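Mgp-operon protein 3 (Mycoplasma pneumoniae, PDB 6RJ1) is an extracellular surface protein of a human pathogen that probably works alongside the P1 adhesin in attachment of the bacterium to host cells. Local coordinates at residues A559-D563 against Q575-W579; F555-V560 against S657-S661; G178-G184 against F221-R227; E510-K516 against N527-Q531. The contacts are given in a common frame with arbitrary orientation. Numbering follows the deposited sequence.

Reading from the N terminus, interaction 3 closes first, bringing 221-227 back to 178-184 after 36 intervening residues. Interaction 4 follows as a short closure, 510-516 meeting 527-531 across ten residues. Strand 549-563 then serves two contacts that share A559 and V560: interaction 1 closes the short hairpin loop to 575-579, and interaction 2 the longer one to 657-661. Strands 220-222, 575-577 and 549-563 are successive neighbours in one mixed sheet, so interactions 3 and 1 meet through the A576-F221 backbone hydrogen bond. From interaction 4, Q512 OE1 accepts from W579 N and N660 ND2, reaching interactions 1 and 2.

Interaction 1: residues A559-D563 against Q575-W579; sequences AVGYD and QALAW
Five extended residues, A559-D563, run against Q575-L577 at 135° between strand directions, with the axes 4.5 Å apart at closest. V560, chi1 m, leans toward the partner and sets CG1 3.7 Å from A578 CB, with CG2 4.4 Å from A576 CB. G561 forms an antiparallel hydrogen-bonded pair with L577 (CA-CA 5.2 Å): L577 N donates to G561 O at 2.8 Å, but the reciprocal bond is replaced by a water that accepts from G561 N at 2.8 Å and donates to L577 O at 2.7 Å. This water-mediated link belongs to a beta hairpin with an 11-residue connection, whose backbones part beyond the last bridge, V560 CA and A578 CA being 6.1 Å apart. Y562, chi1 p, forms the non-hydrogen-bonded pair with A576 (CA-CA 4.1 Å) and shares its sheet face, yet carries its ring off to a hydrogen bond between OH and D163 O. D563 N donates to Q575 O at 3.2 Å, while its t side chain engages T572 through OD2.

Interaction 2: residues F555-V560 against S657-S661; sequences FKAGAV and SPLNS
Strand 549-563 is interrupted in its middle, and here the irregular backbone at A557-G558 receives the loop that follows strand 650-654 and leads to helix 666-673. The loop segment opens with an ST turn: S657, chi1 p, accepts from L659 N at OG, 3.3 Å away, and the same hydroxyl is hydrogen-bonded to Y662 OH. The two end-to-end directions differ by 43°, with CA spacings of 4.5 Å for A557-P658 and 4.2 Å for G558-N660. G558 N donates to S657 O at 2.8 Å. A CB on G558 would collide with L659 O, and the bare CA instead makes a CA-H...O contact with L659 O at 3.3 Å. A shorter one joins P658 CA to K556 O, 3.2 Å. F555, its chi1 of -96° lying between wells, places CD1 3.9 Å from P658 CB on the C-gamma-exo ring. K556 starts t,t and then bends, with chi3 at 97° and chi4 p, so that NZ curls back to donate to N660 OD1 at 2.9 Å and to A557 O at 3.2 Å. N660, the residue most covered by the contact, has chi1 -93°; its ND2 lies 3.6 Å from V560 CG1 and also reaches Q512 OE1. One water spans K556 O and P658 O, and another accepts from N660 ND2 at 2.9 Å and donates to A559 O at 3.1 Å.

Interaction 3: residues G178-G184 against F221-R227; sequences GLARVNG and FKLDKGR
R181, the most extensively covered residue here, turns toward 221-227 and folds back on itself (chi1 -109°, chi2 and chi3 p), so that NE donates to L179 O at 3.0 Å. Its aliphatic part fills the turn of the opposing loop, with CG 3.6 Å from F221 CD2 and 3.5 Å from K222 O. R227 closes the other end: its CG lies over one face of the R181 guanidinium, 3.4 Å from R181 NH2, and 3.2 Å from G178 O. The like charges, R181 NH1 and R227 NE at 4.4 Å, are reconciled by E167, which salt-bridges both; R227 NH2 also pairs with E240. F221, chi1 p, forms a single backbone bridge to N183 (CA-CA 4.6 Å), beside which K222 N donates to V182 O at 2.8 Å. G226, at positive phi (97°), precedes R227; a CB there would press on R181 CD and on the preceding carbonyl O. The contact thus joins the end of helix 176-179 to strand 220-222, whose F221 is joined by a backbone hydrogen bond to A576 of strand 575-577, while R181 makes a cation-pi contact with Y662.

Interaction 4: residues E510-K516 against N527-Q531; sequences ENQLGFK and NLKAQ
K529, extended with all four chi angles t, reaches along the end of helix 503-511 and satisfies its ammonium there: NZ donates to N511 OD1 at 3.0 Å and to a water at 3.1 Å, which in turn donates to N511 O at 2.9 Å. N511 ND2 is taken up by L601 O. L513 N is bonded to E510 O at 3.2 Å, after which G514 breaks away with positive phi (164°); a CB there would run into N527 CG. N527, chi1 p, heads an Asx motif, OD1 accepting from A530 N at 2.9 Å as 528-530 adopt helical phi/psi. Its ND2 donates both across to F515 O, 3.0 Å away, and to I650 O on strand 650-654. F515 O takes a further bond from N525 ND2, and L528 N is bonded to S652 OG. L513 CD2 makes apolar contact with L528 CD1 at 4.1 Å. The aliphatic chain of K516, with chi1 to chi3 all t, passes the K529 carbonyl, its CD 3.4 Å from K529 O.

Interaction 1: residues A559-D563 against Q575-W579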
loop_
_atom_site.group_PDB
_atom_site.type_symbol
_atom_site.label_atom_id
_atom_site.label_comp_id
_atom_site.label_asym_id
_atom_site.label_seq_id
_atom_site.Cartn_x
_atom_site.Cartn_y
_atom_site.Cartn_z
ATOM N N ALA A 559 6.909 8.386 -1.823
ATOM C CA ALA A 559 6.740 9.480 -2.776
ATOM C C ALA A 559 7.767 10.573 -2.483
ATOM O O ALA A 559 7.719 11.250 -1.445
ATOM C CB ALA A 559 5.327 10.025 -2.726
ATOM N N VAL A 560 8.740 10.694 -3.381
ATOM C CA VAL A 560 9.861 11.613 -3.231
ATOM C C VAL A 560 10.082 12.475 -4.484
ATOM O O VAL A 560 9.328 12.363 -5.454
ATOM C CB VAL A 560 11.151 10.847 -2.810
ATOM C CG1 VAL A 560 11.015 10.240 -1.424
ATOM C CG2 VAL A 560 11.550 9.793 -3.838
ATOM N N GLY A 561 11.102 13.329 -4.435
ATOM C CA GLY A 561 11.477 14.176 -5.553
ATOM C C GLY A 561 12.627 13.592 -6.350
ATOM O O GLY A 561 13.300 12.671 -5.893
ATOM N N TYR A 562 12.851 14.116 -7.562
ATOM C CA TYR A 562 13.960 13.701 -8.422
ATOM C C TYR A 562 14.432 14.876 -9.273
ATOM O O TYR A 562 13.610 15.689 -9.701
ATOM C CB TYR A 562 13.636 12.426 -9.225
ATOM C CG TYR A 562 12.852 12.617 -10.505
ATOM C CD1 TYR A 562 11.465 12.513 -10.516
ATOM C CD2 TYR A 562 13.503 12.774 -11.724
ATOM C CE1 TYR A 562 10.741 12.632 -11.699
ATOM C CE2 TYR A 562 12.791 12.923 -12.907
ATOM C CZ TYR A 562 11.407 12.861 -12.892
ATOM O OH TYR A 562 10.708 12.987 -14.069
ATOM N N ASP A 563 15.753 14.996 -9.473
ATOM C CA ASP A 563 16.325 16.105 -10.241
ATOM C C ASP A 563 16.160 15.924 -11.741
ATOM O O ASP A 563 16.627 14.932 -12.300
ATOM C CB ASP A 563 17.798 16.348 -9.868
ATOM C CG ASP A 563 18.299 17.772 -10.044
ATOM O OD1 ASP A 563 17.594 18.582 -10.700
ATOM O OD2 ASP A 563 19.402 18.075 -9.544
ATOM N N GLN A 575 19.413 11.443 -9.997
ATOM C CA GLN A 575 19.128 10.835 -8.704
ATOM C C GLN A 575 17.824 11.333 -8.067
ATOM O O GLN A 575 17.355 12.440 -8.359
ATOM C CB GLN A 575 20.326 10.963 -7.729
ATOM C CG GLN A 575 20.307 12.176 -6.802
ATOM C CD GLN A 575 21.173 11.993 -5.583
ATOM O OE1 GLN A 575 22.406 11.999 -5.652
ATOM N NE2 GLN A 575 20.549 11.854 -4.431
ATOM N N ALA A 576 17.242 10.473 -7.207
ATOM C CA ALA A 576 16.050 10.770 -6.431
ATOM C C ALA A 576 16.522 11.421 -5.133
ATOM O O ALA A 576 17.648 11.176 -4.705
ATOM C CB ALA A 576 15.281 9.498 -6.132
ATOM N N LEU A 577 15.690 12.277 -4.536
ATOM C CA LEU A 577 16.044 12.976 -3.311
ATOM C C LEU A 577 15.176 12.495 -2.162
ATOM O O LEU A 577 14.006 12.867 -2.047
ATOM C CB LEU A 577 15.986 14.499 -3.503
ATOM C CG LEU A 577 16.824 15.049 -4.653
ATOM C CD1 LEU A 577 16.266 16.336 -5.153
ATOM C CD2 LEU A 577 18.260 15.205 -4.258
ATOM N N ALA A 578 15.758 11.600 -1.343
ATOM C CA ALA A 578 15.121 10.941 -0.206
ATOM C C ALA A 578 16.145 10.714 0.891
ATOM O O ALA A 578 17.318 10.494 0.600
ATOM C CB ALA A 578 14.548 9.605 -0.648
ATOM N N TRP A 579 15.710 10.750 2.152
ATOM C CA TRP A 579 16.611 10.544 3.283
ATOM C C TRP A 579 15.889 9.930 4.476
ATOM O O TRP A 579 14.660 10.045 4.588
ATOM C CB TRP A 579 17.294 11.867 3.684
ATOM C CG TRP A 579 16.315 12.944 4.043
ATOM C CD1 TRP A 579 15.735 13.152 5.260
ATOM C CD2 TRP A 579 15.730 13.899 3.146
ATOM N NE1 TRP A 579 14.819 14.170 5.176
ATOM C CE2 TRP A 579 14.796 14.649 3.889
ATOM C CE3 TRP A 579 15.895 14.185 1.778
ATOM C CZ2 TRP A 579 14.060 15.698 3.322
ATOM C CZ3 TRP A 579 15.133 15.193 1.209
ATOM C CH2 TRP A 579 14.254 15.959 1.983
HETATM O O HOH W 1 12.345 14.922 -2.485
#

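Interaction 2: residues F555-V560 against S657-S661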
loop_
_atom_site.group_PDB
_atom_site.type_symbol
_atom_site.label_atom_id
_atom_site.label_comp_id
_atom_site.label_asym_id
_atom_site.label_seq_id
_atom_site.Cartn_x
_atom_site.Cartn_y
_atom_site.Cartn_z
ATOM N N PHE A 555 -0.725 1.329 3.530
ATOM C CA PHE A 555 0.663 1.692 3.748
ATOM C C PHE A 555 0.895 2.886 2.849
ATOM O O PHE A 555 0.392 2.915 1.723
ATOM C CB PHE A 555 1.622 0.562 3.368
ATOM C CG PHE A 555 2.025 -0.283 4.540
ATOM C CD1 PHE A 555 2.991 0.164 5.441
ATOM C CD2 PHE A 555 1.439 -1.525 4.755
ATOM C CE1 PHE A 555 3.348 -0.613 6.544
ATOM C CE2 PHE A 555 1.802 -2.303 5.854
ATOM C CZ PHE A 555 2.749 -1.838 6.742
ATOM N N LYS A 556 1.609 3.887 3.354
ATOM C CA LYS A 556 1.954 5.064 2.576
ATOM C C LYS A 556 3.002 4.593 1.574
ATOM O O LYS A 556 4.017 4.010 1.972
ATOM C CB LYS A 556 2.532 6.149 3.505
ATOM C CG LYS A 556 3.020 7.407 2.798
ATOM C CD LYS A 556 4.134 8.108 3.590
ATOM C CE LYS A 556 5.521 7.741 3.099
ATOM N NZ LYS A 556 5.885 8.479 1.852
ATOM N N ALA A 557 2.733 4.781 0.277
ATOM C CA ALA A 557 3.692 4.418 -0.767
ATOM C C ALA A 557 4.792 5.504 -0.770
ATOM O O ALA A 557 4.506 6.661 -0.441
ATOM C CB ALA A 557 2.998 4.362 -2.113
ATOM N N GLY A 558 6.027 5.119 -1.085
ATOM C CA GLY A 558 7.144 6.052 -1.130
ATOM C C GLY A 558 6.954 7.103 -2.205
ATOM O O GLY A 558 6.774 6.758 -3.366
ATOM N N ALA A 559 6.909 8.386 -1.823
ATOM C CA ALA A 559 6.740 9.480 -2.776
ATOM C C ALA A 559 7.767 10.573 -2.483
ATOM O O ALA A 559 7.719 11.250 -1.445
ATOM C CB ALA A 559 5.327 10.025 -2.726
ATOM N N VAL A 560 8.740 10.694 -3.381
ATOM C CA VAL A 560 9.861 11.613 -3.231
ATOM C C VAL A 560 10.082 12.475 -4.484
ATOM O O VAL A 560 9.328 12.363 -5.454
ATOM C CB VAL A 560 11.151 10.847 -2.810
ATOM C CG1 VAL A 560 11.015 10.240 -1.424
ATOM C CG2 VAL A 560 11.550 9.793 -3.838
ATOM N N SER A 657 6.249 0.661 -3.105
ATOM C CA SER A 657 6.477 0.084 -1.774
ATOM C C SER A 657 6.376 1.143 -0.637
ATOM O O SER A 657 6.370 2.342 -0.939
ATOM C CB SER A 657 7.860 -0.564 -1.744
ATOM O OG SER A 657 8.872 0.390 -1.455
ATOM N N PRO A 658 6.382 0.747 0.672
ATOM C CA PRO A 658 6.310 1.755 1.741
ATOM C C PRO A 658 7.624 2.510 2.022
ATOM O O PRO A 658 7.686 3.285 2.988
ATOM C CB PRO A 658 5.833 0.945 2.963
ATOM C CG PRO A 658 5.505 -0.411 2.457
ATOM C CD PRO A 658 6.357 -0.607 1.259
ATOM N N LEU A 659 8.665 2.311 1.175
ATOM C CA LEU A 659 9.959 2.988 1.330
ATOM C C LEU A 659 10.131 4.234 0.480
ATOM O O LEU A 659 9.809 4.220 -0.712
ATOM C CB LEU A 659 11.139 2.044 1.082
ATOM C CG LEU A 659 11.322 0.857 2.045
ATOM C CD1 LEU A 659 12.689 0.274 1.888
ATOM C CD2 LEU A 659 11.079 1.240 3.500
ATOM N N ASN A 660 10.693 5.298 1.089
ATOM C CA ASN A 660 11.018 6.559 0.408
ATOM C C ASN A 660 12.371 6.432 -0.280
ATOM O O ASN A 660 12.504 6.828 -1.433
ATOM C CB ASN A 660 11.038 7.745 1.389
ATOM C CG ASN A 660 9.730 8.479 1.495
ATOM O OD1 ASN A 660 8.650 7.937 1.223
ATOM N ND2 ASN A 660 9.798 9.737 1.897
ATOM N N SER A 661 13.368 5.868 0.430
ATOM C CA SER A 661 14.723 5.676 -0.084
ATOM C C SER A 661 15.046 4.204 -0.317
ATOM O O SER A 661 14.706 3.345 0.508
ATOM C CB SER A 661 15.753 6.293 0.857
ATOM O OG SER A 661 17.077 6.108 0.380
HETATM O O HOH W 2 5.452 4.407 4.267
HETATM O O HOH W 3 7.534 11.559 1.681
#

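Interaction 3: residues G178-G184 against F221-R227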
loop_
_atom_site.group_PDB
_atom_site.type_symbol
_atom_site.label_atom_id
_atom_site.label_comp_id
_atom_site.label_asym_id
_atom_site.label_seq_id
_atom_site.Cartn_x
_atom_site.Cartn_y
_atom_site.Cartn_z
ATOM N N GLY A 178 17.490 -6.588 -5.728
ATOM C CA GLY A 178 16.660 -5.977 -6.756
ATOM C C GLY A 178 16.117 -4.644 -6.279
ATOM O O GLY A 178 15.952 -3.737 -7.083
ATOM N N LEU A 179 15.854 -4.492 -4.963
ATOM C CA LEU A 179 15.374 -3.231 -4.394
ATOM C C LEU A 179 16.510 -2.215 -4.171
ATOM O O LEU A 179 16.251 -1.009 -4.139
ATOM C CB LEU A 179 14.616 -3.471 -3.074
ATOM C CG LEU A 179 13.123 -3.859 -3.100
ATOM C CD1 LEU A 179 12.399 -3.420 -4.384
ATOM C CD2 LEU A 179 12.928 -5.302 -2.806
ATOM N N ALA A 180 17.758 -2.710 -4.005
ATOM C CA ALA A 180 18.962 -1.915 -3.730
ATOM C C ALA A 180 19.403 -1.001 -4.879
ATOM O O ALA A 180 19.732 -1.480 -5.961
ATOM C CB ALA A 180 20.111 -2.824 -3.303
ATOM N N ARG A 181 19.434 0.313 -4.625
ATOM C CA ARG A 181 19.840 1.347 -5.577
ATOM C C ARG A 181 21.104 2.015 -5.037
ATOM O O ARG A 181 21.171 2.289 -3.839
ATOM C CB ARG A 181 18.710 2.395 -5.699
ATOM C CG ARG A 181 17.907 2.410 -7.009
ATOM C CD ARG A 181 17.250 1.102 -7.435
ATOM N NE ARG A 181 16.121 0.674 -6.607
ATOM C CZ ARG A 181 14.862 0.598 -7.037
ATOM N NH1 ARG A 181 13.909 0.146 -6.237
ATOM N NH2 ARG A 181 14.550 0.966 -8.273
ATOM N N VAL A 182 22.098 2.297 -5.907
ATOM C CA VAL A 182 23.348 2.959 -5.508
ATOM C C VAL A 182 23.050 4.296 -4.814
ATOM O O VAL A 182 22.223 5.074 -5.289
ATOM C CB VAL A 182 24.385 3.082 -6.664
ATOM C CG1 VAL A 182 25.637 3.838 -6.217
ATOM C CG2 VAL A 182 24.765 1.701 -7.201
ATOM N N ASN A 183 23.672 4.504 -3.645
ATOM C CA ASN A 183 23.513 5.700 -2.824
ATOM C C ASN A 183 23.764 6.992 -3.583
ATOM O O ASN A 183 24.687 7.079 -4.399
ATOM C CB ASN A 183 24.458 5.652 -1.623
ATOM C CG ASN A 183 23.883 5.089 -0.363
ATOM O OD1 ASN A 183 22.665 5.069 -0.127
ATOM N ND2 ASN A 183 24.774 4.651 0.495
ATOM N N GLY A 184 22.947 7.987 -3.269
ATOM C CA GLY A 184 23.078 9.329 -3.798
ATOM C C GLY A 184 24.248 10.044 -3.150
ATOM O O GLY A 184 24.900 9.506 -2.247
ATOM N N PHE A 221 19.049 8.338 -3.883
ATOM C CA PHE A 221 19.509 7.162 -4.610
ATOM C C PHE A 221 19.558 7.411 -6.115
ATOM O O PHE A 221 18.712 8.126 -6.657
ATOM C CB PHE A 221 18.666 5.910 -4.246
ATOM C CG PHE A 221 17.179 6.006 -4.504
ATOM C CD1 PHE A 221 16.324 6.541 -3.547
ATOM C CD2 PHE A 221 16.626 5.514 -5.680
ATOM C CE1 PHE A 221 14.937 6.610 -3.776
ATOM C CE2 PHE A 221 15.245 5.577 -5.909
ATOM C CZ PHE A 221 14.407 6.127 -4.955
ATOM N N LYS A 222 20.568 6.815 -6.776
ATOM C CA LYS A 222 20.807 6.893 -8.214
ATOM C C LYS A 222 19.655 6.257 -9.015
ATOM O O LYS A 222 19.186 5.164 -8.676
ATOM C CB LYS A 222 22.145 6.233 -8.561
ATOM C CG LYS A 222 23.358 7.000 -8.056
ATOM C CD LYS A 222 24.620 6.581 -8.785
ATOM C CE LYS A 222 25.815 7.416 -8.377
ATOM N NZ LYS A 222 27.077 6.918 -8.992
ATOM N N LEU A 223 19.187 6.962 -10.065
ATOM C CA LEU A 223 18.082 6.502 -10.922
ATOM C C LEU A 223 18.534 6.003 -12.309
ATOM O O LEU A 223 17.688 5.649 -13.134
ATOM C CB LEU A 223 17.019 7.609 -11.067
ATOM C CG LEU A 223 16.274 8.013 -9.802
ATOM C CD1 LEU A 223 15.515 9.290 -10.014
ATOM C CD2 LEU A 223 15.327 6.922 -9.344
ATOM N N ASP A 224 19.860 5.960 -12.553
ATOM C CA ASP A 224 20.457 5.527 -13.821
ATOM C C ASP A 224 20.366 4.015 -14.094
ATOM O O ASP A 224 20.363 3.602 -15.257
ATOM C CB ASP A 224 21.921 6.005 -13.911
ATOM C CG ASP A 224 22.877 5.421 -12.883
ATOM O OD1 ASP A 224 22.445 5.202 -11.724
ATOM O OD2 ASP A 224 24.071 5.205 -13.232
ATOM N N LYS A 225 20.331 3.202 -13.025
ATOM C CA LYS A 225 20.261 1.736 -13.081
ATOM C C LYS A 225 19.117 1.233 -12.204
ATOM O O LYS A 225 18.570 1.997 -11.395
ATOM C CB LYS A 225 21.592 1.113 -12.596
ATOM C CG LYS A 225 22.772 1.361 -13.523
ATOM C CD LYS A 225 24.048 0.710 -13.007
ATOM C CE LYS A 225 25.103 0.570 -14.081
ATOM N NZ LYS A 225 25.690 1.881 -14.471
ATOM N N GLY A 226 18.785 -0.050 -12.364
ATOM C CA GLY A 226 17.776 -0.727 -11.559
ATOM C C GLY A 226 16.381 -0.845 -12.125
ATOM O O GLY A 226 16.155 -0.616 -13.322
ATOM N N ARG A 227 15.431 -1.210 -11.230
ATOM C CA ARG A 227 13.992 -1.372 -11.490
ATOM C C ARG A 227 13.457 -0.150 -12.221
ATOM O O ARG A 227 13.851 0.985 -11.920
ATOM C CB ARG A 227 13.182 -1.565 -10.197
ATOM C CG ARG A 227 13.885 -2.294 -9.056
ATOM C CD ARG A 227 13.114 -3.506 -8.558
ATOM N NE ARG A 227 11.742 -3.158 -8.210
ATOM C CZ ARG A 227 10.669 -3.804 -8.641
ATOM N NH1 ARG A 227 9.462 -3.390 -8.303
ATOM N NH2 ARG A 227 10.794 -4.881 -9.402
#

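Interaction 4: residues E510-K516 against N527-Q531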
loop_
_atom_site.group_PDB
_atom_site.type_symbol
_atom_site.label_atom_id
_atom_site.label_comp_id
_atom_site.label_asym_id
_atom_site.label_seq_id
_atom_site.Cartn_x
_atom_site.Cartn_y
_atom_site.Cartn_z
ATOM N N GLU A 510 5.405 15.434 3.716
ATOM C CA GLU A 510 5.278 16.523 2.746
ATOM C C GLU A 510 6.592 17.180 2.362
ATOM O O GLU A 510 6.730 17.594 1.211
ATOM C CB GLU A 510 4.270 17.572 3.224
ATOM C CG GLU A 510 2.819 17.116 3.122
ATOM C CD GLU A 510 1.765 18.144 3.498
ATOM O OE1 GLU A 510 2.109 19.161 4.145
ATOM O OE2 GLU A 510 0.584 17.926 3.143
ATOM N N ASN A 511 7.546 17.294 3.298
ATOM C CA ASN A 511 8.835 17.922 3.001
ATOM C C ASN A 511 9.678 17.074 2.068
ATOM O O ASN A 511 10.435 17.610 1.264
ATOM C CB ASN A 511 9.600 18.300 4.276
ATOM C CG ASN A 511 8.972 19.430 5.043
ATOM O OD1 ASN A 511 8.003 20.067 4.596
ATOM N ND2 ASN A 511 9.497 19.694 6.232
ATOM N N GLN A 512 9.512 15.754 2.137
ATOM C CA GLN A 512 10.257 14.847 1.277
ATOM C C GLN A 512 9.606 14.704 -0.109
ATOM O O GLN A 512 10.228 14.125 -0.994
ATOM C CB GLN A 512 10.501 13.493 1.970
ATOM C CG GLN A 512 11.899 12.969 1.695
ATOM C CD GLN A 512 12.361 11.910 2.654
ATOM O OE1 GLN A 512 12.682 10.791 2.251
ATOM N NE2 GLN A 512 12.449 12.250 3.936
ATOM N N LEU A 513 8.392 15.287 -0.318
ATOM C CA LEU A 513 7.677 15.228 -1.597
ATOM C C LEU A 513 8.415 15.959 -2.697
ATOM O O LEU A 513 8.304 15.592 -3.863
ATOM C CB LEU A 513 6.229 15.747 -1.486
ATOM C CG LEU A 513 5.200 14.886 -0.718
ATOM C CD1 LEU A 513 3.899 15.639 -0.526
ATOM C CD2 LEU A 513 4.898 13.581 -1.436
ATOM N N GLY A 514 9.165 16.987 -2.325
ATOM C CA GLY A 514 9.935 17.775 -3.274
ATOM C C GLY A 514 10.399 19.106 -2.734
ATOM O O GLY A 514 10.253 19.395 -1.542
ATOM N N PHE A 515 10.952 19.924 -3.631
ATOM C CA PHE A 515 11.490 21.240 -3.318
ATOM C C PHE A 515 10.494 22.377 -3.549
ATOM O O PHE A 515 9.861 22.479 -4.604
ATOM C CB PHE A 515 12.798 21.473 -4.094
ATOM C CG PHE A 515 13.441 22.824 -3.916
ATOM C CD1 PHE A 515 14.235 23.095 -2.805
ATOM C CD2 PHE A 515 13.286 23.816 -4.878
ATOM C CE1 PHE A 515 14.839 24.343 -2.646
ATOM C CE2 PHE A 515 13.893 25.067 -4.718
ATOM C CZ PHE A 515 14.677 25.316 -3.610
ATOM N N LYS A 516 10.408 23.254 -2.556
ATOM C CA LYS A 516 9.566 24.436 -2.573
ATOM C C LYS A 516 10.355 25.613 -1.972
ATOM O O LYS A 516 10.982 25.469 -0.913
ATOM C CB LYS A 516 8.271 24.170 -1.791
ATOM C CG LYS A 516 7.215 25.233 -1.983
ATOM C CD LYS A 516 5.948 24.895 -1.212
ATOM C CE LYS A 516 4.749 25.610 -1.802
ATOM N NZ LYS A 516 4.759 27.076 -1.549
ATOM N N ASN A 527 7.306 18.938 -8.836
ATOM C CA ASN A 527 7.008 18.090 -7.661
ATOM C C ASN A 527 5.749 18.514 -6.890
ATOM O O ASN A 527 5.415 19.706 -6.878
ATOM C CB ASN A 527 8.197 18.045 -6.707
ATOM C CG ASN A 527 8.463 19.357 -6.000
ATOM O OD1 ASN A 527 7.770 19.736 -5.049
ATOM N ND2 ASN A 527 9.484 20.068 -6.433
ATOM N N LEU A 528 5.095 17.551 -6.205
ATOM C CA LEU A 528 3.867 17.752 -5.431
ATOM C C LEU A 528 3.914 18.869 -4.381
ATOM O O LEU A 528 2.908 19.572 -4.221
ATOM C CB LEU A 528 3.419 16.453 -4.766
ATOM C CG LEU A 528 2.920 15.350 -5.700
ATOM C CD1 LEU A 528 3.342 14.008 -5.208
ATOM C CD2 LEU A 528 1.432 15.411 -5.901
ATOM N N LYS A 529 5.050 19.039 -3.662
ATOM C CA LYS A 529 5.156 20.085 -2.631
ATOM C C LYS A 529 5.038 21.490 -3.220
ATOM O O LYS A 529 4.295 22.327 -2.682
ATOM C CB LYS A 529 6.430 19.949 -1.786
ATOM C CG LYS A 529 6.297 20.619 -0.426
ATOM C CD LYS A 529 7.628 20.866 0.232
ATOM C CE LYS A 529 7.429 21.526 1.563
ATOM N NZ LYS A 529 8.719 21.814 2.230
ATOM N N ALA A 530 5.743 21.728 -4.344
ATOM C CA ALA A 530 5.743 22.997 -5.075
ATOM C C ALA A 530 4.349 23.321 -5.615
ATOM O O ALA A 530 4.010 24.500 -5.746
ATOM C CB ALA A 530 6.740 22.935 -6.220
ATOM N N GLN A 531 3.535 22.277 -5.911
ATOM C CA GLN A 531 2.174 22.437 -6.441
ATOM C C GLN A 531 1.105 22.542 -5.336
ATOM O O GLN A 531 -0.080 22.729 -5.632
ATOM C CB GLN A 531 1.837 21.322 -7.451
ATOM C CG GLN A 531 2.900 21.095 -8.532
ATOM C CD GLN A 531 3.334 22.346 -9.251
ATOM O OE1 GLN A 531 2.520 23.082 -9.813
ATOM N NE2 GLN A 531 4.634 22.613 -9.241
HETATM O O HOH W 4 11.222 20.343 1.009
#